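Local coordinates for protein natural cytotoxicity triggering receptor 2 (Homo sapiens, PDB 1HKF) that activates natural killer cell cytotoxicity and may help activated cells lyse tumour cells more efficiently, at residues Leu28-Gln33 with Val115-Val120; Trp46-Ser51 with Gly97-Arg102; Ile56-Ser61 with Ser71-Trp76. All blocks are in the same frame, centred on the assembly; numbering follows the deposited sequence.

Interaction 1: residues Leu28-Gln33 with Val115-Val120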
loop_
_atom_site.group_PDB
_atom_site.type_symbol
_atom_site.label_atom_id
_atom_site.label_comp_id
_atom_site.label_asym_id
_atom_site.label_seq_id
_atom_site.Cartn_x
_atom_site.Cartn_y
_atom_site.Cartn_z
ATOM N N LEU A 28 0.369 -1.882 -4.246
ATOM C CA LEU A 28 0.832 -2.564 -3.038
ATOM C C LEU A 28 2.083 -1.920 -2.460
ATOM O O LEU A 28 3.023 -1.618 -3.201
ATOM C CB LEU A 28 1.164 -4.007 -3.315
ATOM C CG LEU A 28 1.573 -4.598 -1.965
ATOM C CD1 LEU A 28 0.530 -4.257 -0.809
ATOM C CD2 LEU A 28 1.714 -6.038 -2.169
ATOM N N THR A 29 2.084 -1.751 -1.141
ATOM C CA THR A 29 3.194 -1.186 -0.377
ATOM C C THR A 29 3.709 -2.260 0.578
ATOM O O THR A 29 2.915 -2.846 1.325
ATOM C CB THR A 29 2.691 -0.050 0.479
ATOM O OG1 THR A 29 2.120 0.948 -0.380
ATOM C CG2 THR A 29 3.782 0.561 1.272
ATOM N N VAL A 30 5.022 -2.529 0.567
ATOM C CA VAL A 30 5.605 -3.503 1.508
ATOM C C VAL A 30 6.799 -2.877 2.258
ATOM O O VAL A 30 7.768 -2.402 1.642
ATOM C CB VAL A 30 6.121 -4.764 0.776
ATOM C CG1 VAL A 30 6.687 -5.772 1.781
ATOM C CG2 VAL A 30 5.001 -5.427 0.011
ATOM N N ARG A 31 6.724 -2.848 3.580
ATOM C CA ARG A 31 7.810 -2.330 4.385
ATOM C C ARG A 31 8.651 -3.494 4.977
ATOM O O ARG A 31 8.088 -4.494 5.484
ATOM C CB ARG A 31 7.264 -1.529 5.541
ATOM C CG ARG A 31 7.132 -0.105 5.237
ATOM C CD ARG A 31 5.929 0.407 5.951
ATOM N NE ARG A 31 6.261 0.923 7.275
ATOM C CZ ARG A 31 6.393 2.225 7.521
ATOM N NH1 ARG A 31 6.236 3.108 6.531
ATOM N NH2 ARG A 31 6.627 2.655 8.750
ATOM N N CYS A 32 9.985 -3.367 4.906
ATOM C CA CYS A 32 10.904 -4.361 5.481
ATOM C C CYS A 32 11.900 -3.599 6.330
ATOM O O CYS A 32 12.652 -2.745 5.820
ATOM C CB CYS A 32 11.591 -5.180 4.377
ATOM S SG CYS A 32 10.472 -6.484 3.648
ATOM N N GLN A 33 11.882 -3.838 7.631
ATOM C CA GLN A 33 12.812 -3.126 8.484
ATOM C C GLN A 33 14.118 -3.903 8.683
ATOM O O GLN A 33 14.204 -5.075 8.335
ATOM C CB GLN A 33 12.168 -2.791 9.801
ATOM C CG GLN A 33 11.823 -3.955 10.616
ATOM C CD GLN A 33 11.247 -3.505 11.962
ATOM O OE1 GLN A 33 10.940 -2.316 12.148
ATOM N NE2 GLN A 33 11.097 -4.447 12.904
ATOM N N VAL A 115 12.599 -11.606 3.946
ATOM C CA VAL A 115 11.247 -11.907 4.416
ATOM C C VAL A 115 10.476 -12.402 3.203
ATOM O O VAL A 115 10.533 -11.801 2.128
ATOM C CB VAL A 115 10.564 -10.661 5.025
ATOM C CG1 VAL A 115 9.177 -11.021 5.568
ATOM C CG2 VAL A 115 11.429 -10.107 6.169
ATOM N N ARG A 116 9.795 -13.536 3.374
ATOM C CA ARG A 116 9.016 -14.135 2.302
ATOM C C ARG A 116 7.554 -13.690 2.444
ATOM O O ARG A 116 7.011 -13.619 3.577
ATOM C CB ARG A 116 9.072 -15.658 2.384
ATOM C CG ARG A 116 8.665 -16.349 1.114
ATOM C CD ARG A 116 8.427 -17.861 1.339
ATOM N NE ARG A 116 8.455 -18.584 0.056
ATOM C CZ ARG A 116 7.820 -19.734 -0.156
ATOM N NH1 ARG A 116 7.128 -20.293 0.834
ATOM N NH2 ARG A 116 7.828 -20.296 -1.366
ATOM N N PHE A 117 6.932 -13.400 1.296
ATOM C CA PHE A 117 5.532 -12.945 1.278
ATOM C C PHE A 117 4.804 -13.721 0.221
ATOM O O PHE A 117 5.434 -14.183 -0.735
ATOM C CB PHE A 117 5.417 -11.455 0.899
ATOM C CG PHE A 117 6.025 -10.519 1.904
ATOM C CD1 PHE A 117 7.369 -10.131 1.800
ATOM C CD2 PHE A 117 5.276 -10.039 2.951
ATOM C CE1 PHE A 117 7.928 -9.268 2.764
ATOM C CE2 PHE A 117 5.841 -9.189 3.899
ATOM C CZ PHE A 117 7.171 -8.808 3.798
ATOM N N TYR A 118 3.497 -13.885 0.419
ATOM C CA TYR A 118 2.649 -14.508 -0.609
ATOM C C TYR A 118 1.624 -13.399 -1.011
ATOM O O TYR A 118 0.815 -12.921 -0.157
ATOM C CB TYR A 118 1.881 -15.731 -0.101
ATOM C CG TYR A 118 1.247 -16.475 -1.270
ATOM C CD1 TYR A 118 2.036 -17.052 -2.244
ATOM C CD2 TYR A 118 -0.109 -16.560 -1.430
ATOM C CE1 TYR A 118 1.483 -17.687 -3.350
ATOM C CE2 TYR A 118 -0.680 -17.219 -2.548
ATOM C CZ TYR A 118 0.121 -17.766 -3.486
ATOM O OH TYR A 118 -0.389 -18.403 -4.590
ATOM N N LEU A 119 1.732 -12.938 -2.257
ATOM C CA LEU A 119 0.819 -11.896 -2.781
ATOM C C LEU A 119 -0.308 -12.559 -3.507
ATOM O O LEU A 119 -0.090 -13.366 -4.425
ATOM C CB LEU A 119 1.481 -10.974 -3.815
ATOM C CG LEU A 119 0.603 -9.838 -4.437
ATOM C CD1 LEU A 119 0.146 -8.861 -3.371
ATOM C CD2 LEU A 119 1.403 -9.056 -5.448
ATOM N N VAL A 120 -1.512 -12.210 -3.083
ATOM C CA VAL A 120 -2.704 -12.709 -3.720
ATOM C C VAL A 120 -3.435 -11.526 -4.340
ATOM O O VAL A 120 -3.846 -10.590 -3.652
ATOM C CB VAL A 120 -3.596 -13.400 -2.726
ATOM C CG1 VAL A 120 -4.849 -13.925 -3.468
ATOM C CG2 VAL A 120 -2.824 -14.606 -2.135
#

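Interaction 2: residues Trp46-Ser51 with Gly97-Arg102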
loop_
_atom_site.group_PDB
_atom_site.type_symbol
_atom_site.label_atom_id
_atom_site.label_comp_id
_atom_site.label_asym_id
_atom_site.label_seq_id
_atom_site.Cartn_x
_atom_site.Cartn_y
_atom_site.Cartn_z
ATOM N N TRP A 46 13.831 -6.602 -4.143
ATOM C CA TRP A 46 12.496 -7.213 -4.099
ATOM C C TRP A 46 12.509 -8.185 -5.276
ATOM O O TRP A 46 12.854 -7.805 -6.395
ATOM C CB TRP A 46 11.402 -6.162 -4.324
ATOM C CG TRP A 46 9.934 -6.687 -4.339
ATOM C CD1 TRP A 46 9.050 -6.620 -5.407
ATOM C CD2 TRP A 46 9.168 -7.192 -3.222
ATOM N NE1 TRP A 46 7.795 -7.034 -5.015
ATOM C CE2 TRP A 46 7.830 -7.392 -3.688
ATOM C CE3 TRP A 46 9.476 -7.490 -1.869
ATOM C CZ2 TRP A 46 6.801 -7.874 -2.855
ATOM C CZ3 TRP A 46 8.469 -7.967 -1.041
ATOM C CH2 TRP A 46 7.120 -8.155 -1.545
ATOM N N CYS A 47 12.165 -9.450 -5.036
ATOM C CA CYS A 47 12.182 -10.378 -6.154
ATOM C C CYS A 47 11.044 -11.363 -6.017
ATOM O O CYS A 47 10.514 -11.574 -4.941
ATOM C CB CYS A 47 13.533 -11.115 -6.214
ATOM S SG CYS A 47 13.801 -11.998 -4.661
ATOM N N LYS A 48 10.684 -11.979 -7.129
ATOM C CA LYS A 48 9.595 -12.928 -7.150
ATOM C C LYS A 48 10.094 -14.361 -7.303
ATOM O O LYS A 48 10.871 -14.631 -8.206
ATOM C CB LYS A 48 8.648 -12.609 -8.318
ATOM C CG LYS A 48 7.401 -13.422 -8.226
ATOM C CD LYS A 48 6.336 -13.010 -9.216
ATOM C CE LYS A 48 5.050 -13.733 -8.851
ATOM N NZ LYS A 48 4.179 -13.974 -10.022
ATOM N N GLU A 49 9.627 -15.281 -6.466
ATOM C CA GLU A 49 10.091 -16.667 -6.582
ATOM C C GLU A 49 9.668 -17.295 -7.878
ATOM O O GLU A 49 8.476 -17.274 -8.199
ATOM C CB GLU A 49 9.523 -17.573 -5.490
ATOM C CG GLU A 49 10.266 -17.567 -4.199
ATOM C CD GLU A 49 9.601 -18.387 -3.114
ATOM O OE1 GLU A 49 9.903 -18.208 -1.932
ATOM O OE2 GLU A 49 8.693 -19.287 -3.493
ATOM N N ALA A 50 10.623 -17.874 -8.604
ATOM C CA ALA A 50 10.318 -18.589 -9.844
ATOM C C ALA A 50 10.421 -20.110 -9.544
ATOM O O ALA A 50 9.748 -20.933 -10.177
ATOM C CB ALA A 50 11.279 -18.185 -10.955
ATOM N N SER A 51 11.241 -20.461 -8.549
ATOM C CA SER A 51 11.467 -21.827 -8.121
ATOM C C SER A 51 11.986 -21.780 -6.679
ATOM O O SER A 51 12.190 -20.704 -6.130
ATOM C CB SER A 51 12.480 -22.538 -9.035
ATOM O OG SER A 51 13.812 -22.238 -8.662
ATOM N N GLY A 97 1.710 -14.513 -6.236
ATOM C CA GLY A 97 2.851 -15.411 -6.109
ATOM C C GLY A 97 3.683 -15.109 -4.868
ATOM O O GLY A 97 3.273 -14.298 -4.007
ATOM N N HIS A 98 4.833 -15.782 -4.764
ATOM C CA HIS A 98 5.728 -15.617 -3.601
ATOM C C HIS A 98 6.786 -14.598 -3.948
ATOM O O HIS A 98 7.318 -14.601 -5.050
ATOM C CB HIS A 98 6.412 -16.953 -3.253
ATOM C CG HIS A 98 5.548 -17.879 -2.455
ATOM N ND1 HIS A 98 4.959 -18.998 -2.995
ATOM C CD2 HIS A 98 5.112 -17.810 -1.171
ATOM C CE1 HIS A 98 4.193 -19.579 -2.086
ATOM N NE2 HIS A 98 4.263 -18.877 -0.969
ATOM N N TYR A 99 7.098 -13.750 -2.985
ATOM C CA TYR A 99 8.090 -12.691 -3.152
ATOM C C TYR A 99 8.949 -12.629 -1.896
ATOM O O TYR A 99 8.543 -13.089 -0.830
ATOM C CB TYR A 99 7.392 -11.304 -3.263
ATOM C CG TYR A 99 6.602 -11.040 -4.548
ATOM C CD1 TYR A 99 5.344 -11.591 -4.752
ATOM C CD2 TYR A 99 7.149 -10.279 -5.560
ATOM C CE1 TYR A 99 4.645 -11.395 -5.950
ATOM C CE2 TYR A 99 6.465 -10.053 -6.783
ATOM C CZ TYR A 99 5.208 -10.623 -6.968
ATOM O OH TYR A 99 4.548 -10.421 -8.187
ATOM N N TRP A 100 10.103 -11.997 -2.014
ATOM C CA TRP A 100 10.986 -11.775 -0.866
ATOM C C TRP A 100 11.552 -10.380 -0.965
ATOM O O TRP A 100 11.899 -9.926 -2.048
ATOM C CB TRP A 100 12.238 -12.659 -0.897
ATOM C CG TRP A 100 12.057 -14.130 -0.792
ATOM C CD1 TRP A 100 11.679 -14.975 -1.785
ATOM C CD2 TRP A 100 12.319 -14.928 0.348
ATOM N NE1 TRP A 100 11.694 -16.261 -1.330
ATOM C CE2 TRP A 100 12.087 -16.259 -0.016
ATOM C CE3 TRP A 100 12.741 -14.645 1.658
ATOM C CZ2 TRP A 100 12.260 -17.328 0.883
ATOM C CZ3 TRP A 100 12.916 -15.703 2.559
ATOM C CH2 TRP A 100 12.672 -17.028 2.163
ATOM N N CYS A 101 11.627 -9.700 0.162
ATOM C CA CYS A 101 12.342 -8.455 0.166
ATOM C C CYS A 101 13.712 -8.971 0.762
ATOM O O CYS A 101 13.732 -9.741 1.725
ATOM C CB CYS A 101 11.659 -7.411 1.044
ATOM S SG CYS A 101 11.675 -7.868 2.765
ATOM N N ARG A 102 14.822 -8.649 0.092
ATOM C CA ARG A 102 16.143 -9.084 0.533
ATOM C C ARG A 102 17.103 -7.920 0.773
ATOM O O ARG A 102 16.971 -6.862 0.175
ATOM C CB ARG A 102 16.728 -10.047 -0.476
ATOM C CG ARG A 102 16.091 -11.397 -0.419
ATOM C CD ARG A 102 16.570 -12.297 -1.536
ATOM N NE ARG A 102 16.077 -13.645 -1.304
ATOM C CZ ARG A 102 16.192 -14.639 -2.173
ATOM N NH1 ARG A 102 16.784 -14.438 -3.346
ATOM N NH2 ARG A 102 15.717 -15.841 -1.860
HETATM O O HOH W 1 5.727 -16.765 -7.030
#

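Interaction 3: residues Ile56-Ser61 with Ser71-Trp76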
loop_
_atom_site.group_PDB
_atom_site.type_symbol
_atom_site.label_atom_id
_atom_site.label_comp_id
_atom_site.label_asym_id
_atom_site.label_seq_id
_atom_site.Cartn_x
_atom_site.Cartn_y
_atom_site.Cartn_z
ATOM N N ILE A 56 13.697 -14.031 -9.022
ATOM C CA ILE A 56 13.977 -13.030 -10.052
ATOM C C ILE A 56 13.879 -11.588 -9.517
ATOM O O ILE A 56 12.831 -11.169 -8.980
ATOM C CB ILE A 56 12.979 -13.221 -11.164
ATOM C CG1 ILE A 56 13.138 -14.652 -11.689
ATOM C CG2 ILE A 56 13.126 -12.114 -12.211
ATOM C CD1 ILE A 56 12.653 -14.839 -13.085
ATOM N N ARG A 57 14.960 -10.829 -9.671
ATOM C CA ARG A 57 15.021 -9.458 -9.159
ATOM C C ARG A 57 14.098 -8.546 -9.913
ATOM O O ARG A 57 14.196 -8.459 -11.119
ATOM C CB ARG A 57 16.431 -8.899 -9.274
ATOM C CG ARG A 57 16.623 -7.557 -8.572
ATOM C CD ARG A 57 16.554 -7.729 -7.051
ATOM N NE ARG A 57 17.663 -8.555 -6.547
ATOM C CZ ARG A 57 18.930 -8.128 -6.474
ATOM N NH1 ARG A 57 19.251 -6.893 -6.860
ATOM N NH2 ARG A 57 19.884 -8.933 -6.014
ATOM N N LEU A 58 13.224 -7.847 -9.205
ATOM C CA LEU A 58 12.289 -6.945 -9.856
ATOM C C LEU A 58 12.746 -5.488 -9.735
ATOM O O LEU A 58 12.593 -4.702 -10.658
ATOM C CB LEU A 58 10.889 -7.123 -9.248
ATOM C CG LEU A 58 10.333 -8.551 -9.471
ATOM C CD1 LEU A 58 8.976 -8.695 -8.872
ATOM C CD2 LEU A 58 10.253 -8.823 -10.932
ATOM N N VAL A 59 13.317 -5.140 -8.594
ATOM C CA VAL A 59 13.780 -3.802 -8.365
ATOM C C VAL A 59 14.811 -3.866 -7.202
ATOM O O VAL A 59 14.692 -4.712 -6.295
ATOM C CB VAL A 59 12.580 -2.881 -8.041
ATOM C CG1 VAL A 59 11.842 -3.375 -6.834
ATOM C CG2 VAL A 59 13.048 -1.457 -7.809
ATOM N N THR A 60 15.788 -2.952 -7.251
ATOM C CA THR A 60 16.886 -2.866 -6.294
ATOM C C THR A 60 17.250 -1.438 -5.932
ATOM O O THR A 60 17.287 -0.580 -6.803
ATOM C CB THR A 60 18.169 -3.476 -6.896
ATOM O OG1 THR A 60 17.872 -4.769 -7.429
ATOM C CG2 THR A 60 19.271 -3.627 -5.807
ATOM N N SER A 61 17.500 -1.183 -4.649
ATOM C CA SER A 61 17.954 0.136 -4.192
ATOM C C SER A 61 19.461 -0.046 -3.998
ATOM O O SER A 61 19.865 -0.819 -3.113
ATOM C CB SER A 61 17.380 0.477 -2.843
ATOM O OG SER A 61 17.853 1.745 -2.436
ATOM N N SER A 71 9.863 0.570 -13.933
ATOM C CA SER A 71 8.473 0.294 -14.250
ATOM C C SER A 71 7.567 0.393 -13.046
ATOM O O SER A 71 7.673 1.314 -12.227
ATOM C CB SER A 71 8.350 -1.102 -14.870
ATOM O OG SER A 71 6.986 -1.491 -14.964
ATOM N N ARG A 72 6.669 -0.552 -12.991
ATOM C CA ARG A 72 5.654 -0.563 -11.924
ATOM C C ARG A 72 6.213 -0.717 -10.501
ATOM O O ARG A 72 5.485 -0.520 -9.513
ATOM C CB ARG A 72 4.628 -1.651 -12.234
ATOM C CG ARG A 72 4.219 -1.778 -13.691
ATOM C CD ARG A 72 3.510 -3.100 -13.980
ATOM N NE ARG A 72 2.739 -3.581 -12.837
ATOM C CZ ARG A 72 2.696 -4.827 -12.419
ATOM N NH1 ARG A 72 3.389 -5.767 -13.046
ATOM N NH2 ARG A 72 1.946 -5.145 -11.356
ATOM N N PHE A 73 7.485 -1.084 -10.380
ATOM C CA PHE A 73 8.099 -1.333 -9.066
ATOM C C PHE A 73 9.108 -0.313 -8.605
ATOM O O PHE A 73 9.965 0.099 -9.383
ATOM C CB PHE A 73 8.807 -2.681 -9.047
ATOM C CG PHE A 73 8.170 -3.744 -9.882
ATOM C CD1 PHE A 73 7.114 -4.466 -9.366
ATOM C CD2 PHE A 73 8.604 -4.022 -11.173
ATOM C CE1 PHE A 73 6.492 -5.457 -10.131
ATOM C CE2 PHE A 73 7.990 -5.004 -11.939
ATOM C CZ PHE A 73 6.940 -5.721 -11.430
ATOM N N THR A 74 9.040 0.098 -7.346
ATOM C CA THR A 74 10.040 1.040 -6.866
ATOM C C THR A 74 10.365 0.738 -5.431
ATOM O O THR A 74 9.628 0.017 -4.803
ATOM C CB THR A 74 9.544 2.474 -6.922
ATOM O OG1 THR A 74 8.422 2.610 -6.036
ATOM C CG2 THR A 74 9.114 2.804 -8.358
ATOM N N ILE A 75 11.471 1.291 -4.935
ATOM C CA ILE A 75 11.853 1.109 -3.551
ATOM C C ILE A 75 12.292 2.456 -3.017
ATOM O O ILE A 75 12.904 3.225 -3.709
ATOM C CB ILE A 75 13.065 0.095 -3.359
ATOM C CG1 ILE A 75 12.588 -1.346 -3.486
ATOM C CG2 ILE A 75 13.721 0.262 -1.956
ATOM C CD1 ILE A 75 13.725 -2.380 -3.557
ATOM N N TRP A 76 11.931 2.767 -1.793
ATOM C CA TRP A 76 12.468 3.953 -1.238
ATOM C C TRP A 76 13.140 3.381 0.007
ATOM O O TRP A 76 12.462 2.765 0.843
ATOM C CB TRP A 76 11.412 4.973 -0.809
ATOM C CG TRP A 76 12.059 6.100 -0.059
ATOM C CD1 TRP A 76 12.059 6.288 1.286
ATOM C CD2 TRP A 76 12.848 7.168 -0.614
ATOM N NE1 TRP A 76 12.796 7.416 1.615
ATOM C CE2 TRP A 76 13.283 7.972 0.461
ATOM C CE3 TRP A 76 13.217 7.525 -1.922
ATOM C CZ2 TRP A 76 14.061 9.119 0.274
ATOM C CZ3 TRP A 76 13.994 8.675 -2.113
ATOM C CH2 TRP A 76 14.399 9.454 -1.019
#

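Interaction 1: residues Leu28-Gln33 with Val115-Val120
This is a buried, apolar sheet-to-sheet contact across the β-sandwich of a V-set immunoglobulin domain, the Ig-like domain of the receptor, predicted to be extracellular. Leu28-Gln33 corresponds to strand B and Val115-Val120 to strand G; they belong to opposite sheets and run nearly antiparallel, at 161°, with axes 9.8 Å apart at closest approach. No hydrogen bond joins them at that spacing. Instead each strand sends every second side chain inward: Leu28, Val30 and Cys32 from one sheet, Leu119, Phe117 and Val115 from the other.

Phe117 is the centrepiece. Its CG lies anti to its own carbonyl carbon, and the ring reaches tip to tip toward Val30. Val30 CG1, held anti to the backbone N, comes over one ring face toward the rim, a CH-π contact with 4.0 Å to the Phe117 centroid and 26° off the normal. Cys32 approaches the same ring differently: its SG stands at the edge, 78° off the normal, in a sulfur-aromatic contact with 3.9 Å from SG to Phe117 CE1. That sulfur is fixed by the canonical disulfide to Cys101 on strand 97-104, so the ring borders the bond that ties the two sheets together. Two residues before Phe117 on its own strand, Val115 places CB 4.4 Å from Cys32 SG.

Leu20 of strand 18-22 packs on Leu28, Val30 and Phe117, adding a third strand to the cluster. The second subunit meets strand 28-33 away from the core: the backbone Arg31 N bonds to Gln26 OE1 of that subunit, and Thr29 OG1 to its Thr29 OG1.

The far end is closed by two leucines, each with CG anti to its backbone N, meeting tip to tip in a tight contact of 3.4 Å between Leu28 CD2 and Leu119 CD1.

Interaction 2: residues Trp46-Ser51 with Gly97-Arg102
Glu49 OE1 is gripped twice: by Trp100 NE1, and by a salt bridge from Arg116 NE of strand 111-121, which flanks 97-104 on its other side. The indole bond is short, 2.7 Å from Trp100 NE1 to Glu49 OE1, but bent to 133°. It uses the anti lone pair of Glu49 OE1, an atom lying 30° out of the indole plane. The other oxygen, Glu49 OE2, lies alongside His98, 3.3 Å from its CB.

Antiparallel strands C (Trp46-Glu49) and F (Gly97-Arg102) of the V-set front sheet are joined by backbone bonds. Cys47 and Trp100 form the hydrogen-bonded pair, with Cys47 N to Trp100 O and Trp100 N to Cys47 O both at 3.0 Å; Glu49 N adds a bond to His98 O.

The opposite face looks into the sandwich. Trp46, its CG anti to the backbone N, lays its six-membered ring against Tyr99 CB, 3.8 Å from the centroid, and its edge meets Cys101, 3.6 Å from Trp46 CE3 to Cys101 CB. The indole lies nearly parallel to the phenol but slid toward Tyr99 CB, and Lys48 CG sits over the phenol's other face. Tyr99 OH bonds back to Asp95 O, the tyrosine corner of immunoglobulin domains; Lys48 NZ reaches Ser96 O.

The contact is thus two-faced, an aromatic core packed beside the canonical inter-sheet disulfide of Cys101 and an outer carboxylate that its two donors should keep ionised.

Interaction 3: residues Ile56-Ser61 with Ser71-Trp76
Leu58 meets the face of the Phe73 ring with its CB, 4.3 Å above the plane and over the centre. Val59 and the Phe73 chain cross obliquely instead. Val59 CG1 occupies the crowded position between backbone N and carbonyl carbon, which sets it 3.8 Å from Phe73 CB and 3.9 Å from Ile75 CD1. The second methyl, CG2, lies anti to the N and reaches over the backbone of 73-74, 3.8 Å from Phe73 O. Ile75 crosses Val59 at a slant too, while its CG2 touches Ser61 CB at 3.8 Å; Ser61 OG bonds to Tyr41 OH.

Consecutive residues Leu58 and Val59 can both face this way because they form a classic β-bulge opposite Trp46. The partners are strand C' (56-61) and strand D (73-76), in different sheets of the V-set sandwich and running roughly parallel, 23° apart. Met88, Val86 and Phe84 of strand 83-88 continue the apolar surface beneath Phe73 and Ile75. On the side facing away, Arg57 NH1 donates to Thr60 OG1 at 2.6 Å.

Between these segments the contact is apolar, Leu58 O to Thr70 OG1 being the nearby polar link; without a hydrogen bond across, shape and van der Waals contact hold the pair.

Overall arrangement
All three contacts lie in one V-set domain, and each later one is nested within the chain loop closed by the one before. Interactions 1 and 2, with centres 9 Å apart, are riveted together by the disulfide, 2.0 Å from Cys32 SG to Cys101 SG, and by the salt bridge from Arg116 NE to Glu49 OE1, 2.5 Å. Interactions 2 and 3, centres 11 Å apart, share the sheet in which 43-49 and 54-61 are neighbours, and Tyr99 CE2 comes within 3.5 Å of Leu58 CD1. Interactions 1 and 3 do not touch, their nearest atoms about 7 Å apart, on opposite sides of the chain's centre; interaction 2 connects these two sheet-to-sheet contacts.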